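PDB 6IUQ: prolyl 4-hydroxylase from Phytophthora capsici LT1534, which probably hydroxylates proline residues at C4 in peptide or protein substrates, as an iron(II)- and 2-oxoglutarate-dependent dioxygenase. Local coordinates for residues A[18-21]-A[22-26]; A[96-100]-A[101-105]; A[259-263]-A[264-268]. One frame throughout, in Å; residues are numbered along the deposited sequence.

Interaction 1 (A[18-21]-A[22-26])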
loop_
_atom_site.group_PDB
_atom_site.type_symbol
_atom_site.label_atom_id
_atom_site.label_comp_id
_atom_site.label_asym_id
_atom_site.label_seq_id
_atom_site.Cartn_x
_atom_site.Cartn_y
_atom_site.Cartn_z
ATOM N N GLU A 18 19.208 0.128 -13.889
ATOM C CA GLU A 18 18.996 -1.154 -14.542
ATOM C C GLU A 18 18.667 -2.263 -13.542
ATOM O O GLU A 18 17.824 -3.116 -13.813
ATOM C CB GLU A 18 20.229 -1.536 -15.371
ATOM C CG GLU A 18 20.265 -3.008 -15.756
ATOM C CD GLU A 18 21.192 -3.302 -16.921
ATOM O OE1 GLU A 18 22.029 -2.431 -17.259
ATOM O OE2 GLU A 18 21.073 -4.408 -17.497
ATOM N N ARG A 19 19.328 -2.256 -12.389
ATOM C CA ARG A 19 18.994 -3.200 -11.322
ATOM C C ARG A 19 17.505 -3.049 -10.974
ATOM O O ARG A 19 16.767 -4.034 -10.907
ATOM C CB ARG A 19 19.874 -2.968 -10.084
ATOM C CG ARG A 19 19.514 -3.836 -8.888
ATOM C CD ARG A 19 20.212 -3.394 -7.601
ATOM N NE ARG A 19 19.896 -4.299 -6.491
ATOM C CZ ARG A 19 20.807 -4.916 -5.741
ATOM N NH1 ARG A 19 22.099 -4.719 -5.968
ATOM N NH2 ARG A 19 20.429 -5.729 -4.767
ATOM N N LEU A 20 17.071 -1.803 -10.796
ATOM C CA LEU A 20 15.693 -1.508 -10.437
ATOM C C LEU A 20 14.753 -2.035 -11.501
ATOM O O LEU A 20 13.799 -2.758 -11.204
ATOM C CB LEU A 20 15.511 -0.009 -10.246
ATOM C CG LEU A 20 14.126 0.480 -9.857
ATOM C CD1 LEU A 20 13.523 -0.393 -8.752
ATOM C CD2 LEU A 20 14.219 1.940 -9.420
ATOM N N HIS A 21 15.042 -1.702 -12.752
ATOM C CA HIS A 21 14.232 -2.192 -13.851
ATOM C C HIS A 21 14.184 -3.719 -13.877
ATOM O O HIS A 21 13.113 -4.301 -14.067
ATOM C CB HIS A 21 14.749 -1.664 -15.189
ATOM C CG HIS A 21 13.750 -1.795 -16.294
ATOM N ND1 HIS A 21 13.582 -2.959 -17.011
ATOM C CD2 HIS A 21 12.844 -0.916 -16.783
ATOM C CE1 HIS A 21 12.620 -2.790 -17.901
ATOM N NE2 HIS A 21 12.159 -1.558 -17.786
ATOM N N ASN A 22 15.325 -4.378 -13.676
ATOM C CA ASN A 22 15.337 -5.843 -13.712
ATOM C C ASN A 22 14.634 -6.461 -12.503
ATOM O O ASN A 22 14.104 -7.568 -12.581
ATOM C CB ASN A 22 16.769 -6.375 -13.803
ATOM C CG ASN A 22 17.438 -6.019 -15.122
ATOM O OD1 ASN A 22 16.768 -5.737 -16.116
ATOM N ND2 ASN A 22 18.764 -6.030 -15.136
ATOM N N LYS A 23 14.640 -5.768 -11.372
ATOM C CA LYS A 23 13.919 -6.292 -10.209
ATOM C C LYS A 23 12.419 -6.290 -10.472
ATOM O O LYS A 23 11.719 -7.183 -10.027
ATOM C CB LYS A 23 14.225 -5.488 -8.956
ATOM C CG LYS A 23 15.582 -5.753 -8.403
ATOM C CD LYS A 23 15.668 -7.179 -7.918
ATOM C CE LYS A 23 16.916 -7.376 -7.082
ATOM N NZ LYS A 23 16.790 -8.637 -6.300
ATOM N N ILE A 24 11.928 -5.302 -11.214
ATOM C CA ILE A 24 10.509 -5.271 -11.538
ATOM C C ILE A 24 10.246 -6.105 -12.785
ATOM O O ILE A 24 10.001 -5.578 -13.871
ATOM C CB ILE A 24 9.983 -3.834 -11.732
ATOM C CG1 ILE A 24 10.489 -2.930 -10.610
ATOM C CG2 ILE A 24 8.453 -3.834 -11.751
ATOM C CD1 ILE A 24 10.140 -3.469 -9.229
ATOM N N SER A 25 10.280 -7.419 -12.599
ATOM C CA SER A 25 10.250 -8.381 -13.697
ATOM C C SER A 25 8.846 -8.788 -14.099
ATOM O O SER A 25 7.869 -8.454 -13.424
ATOM C CB SER A 25 11.041 -9.630 -13.311
ATOM O OG SER A 25 10.394 -10.312 -12.251
ATOM N N LYS A 26 8.757 -9.504 -15.215
ATOM C CA LYS A 26 7.512 -10.114 -15.682
ATOM C C LYS A 26 6.863 -10.980 -14.596
ATOM O O LYS A 26 5.657 -10.927 -14.377
ATOM C CB LYS A 26 7.793 -10.954 -16.928
ATOM C CG LYS A 26 6.687 -11.891 -17.343
ATOM C CD LYS A 26 5.493 -11.110 -17.821
ATOM C CE LYS A 26 4.494 -11.992 -18.558
ATOM N NZ LYS A 26 3.331 -11.159 -18.980
#
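Glu18 and Asn22 meet one helical turn apart on an exposed side of helix 17-23. Asn22 N gives its hydrogen to Glu18 O at 2.8 Å. The Asn22 amide lies beside the aliphatic part of Glu18, with Asn22 ND2 3.4 Å from Glu18 CG. The amide and carboxylate planes stand 78° apart. Asn22 CG sits beside its own backbone N (chi1 -66°), which turns the amide back along the helix toward Glu18.

One residue on, the backbone pattern repeats. Lys23 N donates to Arg19 O at 2.8 Å. Lys23 CG, set beside its own backbone N, lies 3.3 Å from Arg19 O. The chain then bends at its second torsion. Farther out, Lys23 CE approaches the Arg19 guanidinium obliquely, and the two positive ends stay apart. Arg19 instead gives its NE and NH2 hydrogens to the carbonyls of Cys43 and Asp42.

On the buried side, Leu20 and Ile24 pack loosely, with Leu20 CD1 4.4 Å from Ile24 CG1. Ile24 N bonds to Leu20 O at 3.2 Å and more weakly to His21 O. These are the last bonds of the helix. Ile24 leaves helical geometry and is the centre of an inverse gamma turn. Ser25 then serves as N-cap of helix 26-35, its OG accepting from Val28 N.

The contact is thus a helix-to-helix junction near the start of the modelled chain. Ile24 rests on Leu119 and Ala122 of helix 118-126, and His21 touches Glu118. Leu20 packs on Cys43 and Phe44 in the loop after strand 37-40.

Interaction 2 (A[96-100]-A[101-105])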
loop_
_atom_site.group_PDB
_atom_site.type_symbol
_atom_site.label_atom_id
_atom_site.label_comp_id
_atom_site.label_asym_id
_atom_site.label_seq_id
_atom_site.Cartn_x
_atom_site.Cartn_y
_atom_site.Cartn_z
ATOM N N VAL A 96 6.431 14.094 4.433
ATOM C CA VAL A 96 6.755 15.144 3.481
ATOM C C VAL A 96 6.481 14.646 2.056
ATOM O O VAL A 96 6.727 13.497 1.720
ATOM C CB VAL A 96 8.219 15.634 3.633
ATOM C CG1 VAL A 96 9.178 14.484 3.727
ATOM C CG2 VAL A 96 8.599 16.546 2.478
ATOM N N ASP A 97 5.907 15.513 1.241
ATOM C CA ASP A 97 5.648 15.214 -0.149
ATOM C C ASP A 97 6.774 15.828 -0.969
ATOM O O ASP A 97 7.186 16.952 -0.703
ATOM C CB ASP A 97 4.279 15.771 -0.548
ATOM C CG ASP A 97 3.824 15.294 -1.897
ATOM O OD1 ASP A 97 4.673 15.180 -2.804
ATOM O OD2 ASP A 97 2.609 15.033 -2.046
ATOM N N LEU A 98 7.290 15.098 -1.949
ATOM C CA LEU A 98 8.419 15.610 -2.727
ATOM C C LEU A 98 7.994 16.194 -4.079
ATOM O O LEU A 98 8.792 16.242 -5.015
ATOM C CB LEU A 98 9.469 14.511 -2.933
ATOM C CG LEU A 98 10.296 14.086 -1.707
ATOM C CD1 LEU A 98 11.505 13.270 -2.120
ATOM C CD2 LEU A 98 10.746 15.284 -0.884
ATOM N N HIS A 99 6.743 16.648 -4.172
ATOM C CA HIS A 99 6.232 17.275 -5.393
ATOM C C HIS A 99 6.929 18.619 -5.650
ATOM O O HIS A 99 7.042 19.070 -6.790
ATOM C CB HIS A 99 4.721 17.483 -5.301
ATOM C CG HIS A 99 4.320 18.584 -4.364
ATOM N ND1 HIS A 99 4.090 18.372 -3.020
ATOM C CD2 HIS A 99 4.112 19.906 -4.576
ATOM C CE1 HIS A 99 3.760 19.516 -2.444
ATOM N NE2 HIS A 99 3.766 20.462 -3.366
ATOM N N ASP A 100 7.398 19.233 -4.569
ATOM C CA ASP A 100 8.087 20.525 -4.590
ATOM C C ASP A 100 9.525 20.420 -5.094
ATOM O O ASP A 100 10.372 19.873 -4.393
ATOM C CB ASP A 100 8.085 21.117 -3.177
ATOM C CG ASP A 100 8.614 22.546 -3.122
ATOM O OD1 ASP A 100 8.684 23.217 -4.183
ATOM O OD2 ASP A 100 8.991 22.983 -2.008
ATOM N N ALA A 101 9.799 20.947 -6.292
ATOM C CA ALA A 101 11.152 20.941 -6.866
ATOM C C ALA A 101 12.169 21.671 -5.986
ATOM O O ALA A 101 13.360 21.345 -5.998
ATOM C CB ALA A 101 11.144 21.562 -8.257
ATOM N N ALA A 102 11.695 22.663 -5.236
ATOM C CA ALA A 102 12.548 23.440 -4.350
ATOM C C ALA A 102 13.125 22.546 -3.268
ATOM O O ALA A 102 14.281 22.684 -2.872
ATOM C CB ALA A 102 11.766 24.590 -3.731
ATOM N N LEU A 103 12.293 21.629 -2.794
ATOM C CA LEU A 103 12.670 20.682 -1.760
ATOM C C LEU A 103 13.572 19.599 -2.347
ATOM O O LEU A 103 14.587 19.215 -1.760
ATOM C CB LEU A 103 11.417 20.062 -1.146
ATOM C CG LEU A 103 11.583 19.221 0.113
ATOM C CD1 LEU A 103 12.625 19.854 1.009
ATOM C CD2 LEU A 103 10.251 19.148 0.822
ATOM N N ARG A 104 13.196 19.134 -3.532
ATOM C CA ARG A 104 13.863 18.010 -4.155
ATOM C C ARG A 104 15.298 18.325 -4.492
ATOM O O ARG A 104 16.161 17.451 -4.429
ATOM C CB ARG A 104 13.116 17.585 -5.412
ATOM C CG ARG A 104 12.514 16.219 -5.304
ATOM C CD ARG A 104 11.855 15.862 -6.593
ATOM N NE ARG A 104 10.622 16.612 -6.748
ATOM C CZ ARG A 104 10.334 17.354 -7.802
ATOM N NH1 ARG A 104 11.189 17.439 -8.812
ATOM N NH2 ARG A 104 9.182 18.001 -7.842
ATOM N N THR A 105 15.549 19.584 -4.838
ATOM C CA THR A 105 16.897 20.056 -5.158
ATOM C C THR A 105 17.863 19.902 -3.980
ATOM O O THR A 105 19.080 19.843 -4.169
ATOM C CB THR A 105 16.862 21.534 -5.609
ATOM O OG1 THR A 105 15.840 21.699 -6.601
ATOM C CG2 THR A 105 18.206 21.971 -6.195
#
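Strand 94-97 ends at Asp97, the chain turns through Leu98 to Asp100, and helix 101-104 begins, with Arg104 N bonded to Asp100 O at 3.0 Å. Asp100 is the N-cap. Its CG lies anti to the backbone N (chi1 -172°), which carries OD1 to Ala102 N for a weak capping bond of 3.2 Å.

Arg104 folds back over the turn, its chain bent at chi3. Arg104 NE donates to Leu98 O almost straight, at 168°, and the acceptor lies in the guanidinium plane. The modelled length of 2.5 Å from Arg104 NE to Leu98 O is short and probably not exact. Arg104 NH2 adds weak bonds to Leu98 O and His99 O. Ala101 CA lies over one face of the guanidinium, toward its rim. At the start of the turn, Asp97 OD1 accepts from His99 N at 2.9 Å, an Asx turn.

The apolar side is built on Leu103. Its CD2 meets Val96 CG2 tip to tip at 3.5 Å, and the Leu98 side chain crosses it at about a right angle, with Leu98 CD2 4.1 Å from Leu103 CG.

Val96 and Leu98 pair by backbone bonds with Leu143 and Leu141 of strand 139-146. Helix 108-115 lies alongside: Leu110 touches Leu98, and Phe114 makes a cation-pi contact with Arg104.

Interaction 3 (A[259-263]-A[264-268])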
loop_
_atom_site.group_PDB
_atom_site.type_symbol
_atom_site.label_atom_id
_atom_site.label_comp_id
_atom_site.label_asym_id
_atom_site.label_seq_id
_atom_site.Cartn_x
_atom_site.Cartn_y
_atom_site.Cartn_z
ATOM N N GLU A 259 -13.120 -15.669 -6.800
ATOM C CA GLU A 259 -11.869 -15.219 -7.385
ATOM C C GLU A 259 -12.019 -13.864 -8.106
ATOM O O GLU A 259 -11.152 -12.998 -7.973
ATOM C CB GLU A 259 -11.327 -16.301 -8.326
ATOM C CG GLU A 259 -9.837 -16.223 -8.634
ATOM C CD GLU A 259 -8.918 -16.600 -7.461
ATOM O OE1 GLU A 259 -9.356 -16.705 -6.284
ATOM O OE2 GLU A 259 -7.723 -16.784 -7.738
ATOM N N ARG A 260 -13.121 -13.650 -8.824
ATOM C CA ARG A 260 -13.377 -12.328 -9.418
ATOM C C ARG A 260 -13.588 -11.262 -8.332
ATOM O O ARG A 260 -13.185 -10.106 -8.489
ATOM C CB ARG A 260 -14.595 -12.356 -10.350
ATOM C CG ARG A 260 -14.409 -13.233 -11.582
ATOM C CD ARG A 260 -15.412 -12.906 -12.695
ATOM N NE ARG A 260 -16.797 -12.887 -12.241
ATOM C CZ ARG A 260 -17.557 -13.967 -12.081
ATOM N NH1 ARG A 260 -17.068 -15.175 -12.327
ATOM N NH2 ARG A 260 -18.811 -13.841 -11.656
ATOM N N LEU A 261 -14.221 -11.659 -7.234
ATOM C CA LEU A 261 -14.450 -10.767 -6.101
ATOM C C LEU A 261 -13.130 -10.346 -5.474
ATOM O O LEU A 261 -12.913 -9.164 -5.207
ATOM C CB LEU A 261 -15.352 -11.446 -5.060
ATOM C CG LEU A 261 -15.766 -10.675 -3.809
ATOM C CD1 LEU A 261 -16.196 -9.253 -4.151
ATOM C CD2 LEU A 261 -16.903 -11.407 -3.111
ATOM N N ARG A 262 -12.243 -11.323 -5.273
ATOM C CA ARG A 262 -10.955 -11.087 -4.655
ATOM C C ARG A 262 -10.152 -10.011 -5.389
ATOM O O ARG A 262 -9.420 -9.237 -4.756
ATOM C CB ARG A 262 -10.160 -12.398 -4.585
ATOM C CG ARG A 262 -8.798 -12.259 -3.947
ATOM C CD ARG A 262 -8.018 -13.586 -3.842
ATOM N NE ARG A 262 -7.692 -14.173 -5.148
ATOM C CZ ARG A 262 -6.744 -13.720 -5.959
ATOM N NH1 ARG A 262 -6.057 -12.638 -5.622
ATOM N NH2 ARG A 262 -6.502 -14.319 -7.123
ATOM N N ARG A 263 -10.315 -9.945 -6.714
ATOM C CA ARG A 263 -9.514 -9.056 -7.558
ATOM C C ARG A 263 -10.288 -7.850 -8.046
ATOM O O ARG A 263 -9.871 -7.172 -8.980
ATOM C CB ARG A 263 -8.970 -9.812 -8.773
ATOM C CG ARG A 263 -8.121 -11.014 -8.411
ATOM C CD ARG A 263 -7.560 -11.692 -9.637
ATOM N NE ARG A 263 -6.678 -10.794 -10.367
ATOM C CZ ARG A 263 -7.001 -10.218 -11.518
ATOM N NH1 ARG A 263 -8.175 -10.478 -12.071
ATOM N NH2 ARG A 263 -6.148 -9.399 -12.120
ATOM N N SER A 264 -11.423 -7.586 -7.419
ATOM C CA SER A 264 -12.286 -6.502 -7.856
ATOM C C SER A 264 -12.403 -5.442 -6.785
ATOM O O SER A 264 -12.562 -5.782 -5.616
ATOM C CB SER A 264 -13.676 -7.039 -8.204
ATOM O OG SER A 264 -14.590 -5.973 -8.319
ATOM N N PRO A 265 -12.328 -4.156 -7.177
ATOM C CA PRO A 265 -12.491 -3.036 -6.244
ATOM C C PRO A 265 -13.869 -2.973 -5.593
ATOM O O PRO A 265 -14.038 -2.245 -4.613
ATOM C CB PRO A 265 -12.262 -1.807 -7.126
ATOM C CG PRO A 265 -11.413 -2.324 -8.273
ATOM C CD PRO A 265 -11.918 -3.703 -8.512
ATOM N N VAL A 266 -14.835 -3.731 -6.100
ATOM C CA VAL A 266 -16.173 -3.709 -5.530
ATOM C C VAL A 266 -16.132 -4.255 -4.093
ATOM O O VAL A 266 -17.012 -3.965 -3.275
ATOM C CB VAL A 266 -17.191 -4.506 -6.418
ATOM C CG1 VAL A 266 -17.036 -6.015 -6.243
ATOM C CG2 VAL A 266 -18.627 -4.075 -6.116
ATOM N N GLN A 267 -15.073 -4.990 -3.767
ATOM C CA GLN A 267 -14.915 -5.526 -2.419
ATOM C C GLN A 267 -14.886 -4.440 -1.344
ATOM O O GLN A 267 -15.201 -4.710 -0.186
ATOM C CB GLN A 267 -13.637 -6.372 -2.321
ATOM C CG GLN A 267 -12.323 -5.587 -2.352
ATOM C CD GLN A 267 -11.113 -6.521 -2.338
ATOM O OE1 GLN A 267 -10.338 -6.544 -1.366
ATOM N NE2 GLN A 267 -10.958 -7.318 -3.408
ATOM N N ARG A 268 -14.501 -3.223 -1.729
ATOM C CA ARG A 268 -14.436 -2.083 -0.808
ATOM C C ARG A 268 -15.803 -1.755 -0.178
ATOM O O ARG A 268 -15.881 -1.151 0.904
ATOM C CB ARG A 268 -13.873 -0.849 -1.538
ATOM C CG ARG A 268 -12.490 -1.093 -2.139
ATOM C CD ARG A 268 -11.982 0.069 -2.974
ATOM N NE ARG A 268 -12.775 0.254 -4.175
ATOM C CZ ARG A 268 -12.568 1.220 -5.068
ATOM N NH1 ARG A 268 -11.590 2.106 -4.904
ATOM N NH2 ARG A 268 -13.352 1.308 -6.122
#
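Leu261 O, near the end of helix 254-262, receives two donors from the segment that follows. Ser264 N reaches it at 3.1 Å, from well above the carbonyl plane, and Gln267 NE2 adds a weak bond at 3.2 Å. The same Gln267 NE2 donates to Arg262 O at 2.8 Å. That acceptor lies in the amide plane, but the donor comes from above the Arg262 carbonyl. NE2 also bonds to Ser264 O at 3.1 Å, so its two hydrogens are shared among three carbonyls, the one of Leu261 weakly. Gln267 CG stands between its backbone N and carbonyl carbon (chi1 72°), and the extended chain beyond points the amide back at the helix end. Gln267 OE1 accepts from Tyr157 OH, which supports this orientation of the amide.

Leu261 and Val266 close the apolar side. Their side chains cross at about a right angle, with Leu261 CD1 3.9 Å from Val266 CG1. Within the helix, Arg262 NH2 forms a salt bridge with Glu259 OE2 at 2.8 Å.

Ser264 OG accepts from Val266 N at 3.2 Å, which makes an ST turn. The whole is a helix C-terminus tied by a glutamine side chain to the ST turn and 3-10 segment 265-267 that follow it.

Overall arrangement
The three contacts are separate local joints, each where a helix begins or ends, and none touches another. Interactions 1 and 2 lie about 26 Å apart between centres, and interactions 1 and 3 about 28 Å. Interactions 2 and 3 are on opposite sides of the chain's centre, about 35 Å apart between centres. Interactions 1 and 2 border opposite edges of the six-stranded sheet: 18-26 packs near the loop after strand 37-40, while 96-105 continues from strand 94-97. Interaction 3 has a link to the metal site: Tyr157, partner of Gln267, lies between the iron ligands His156 and Asp158 in sequence. In interaction 3 the Gln267 side chain is about 13 Å from the bound iron(II) ion.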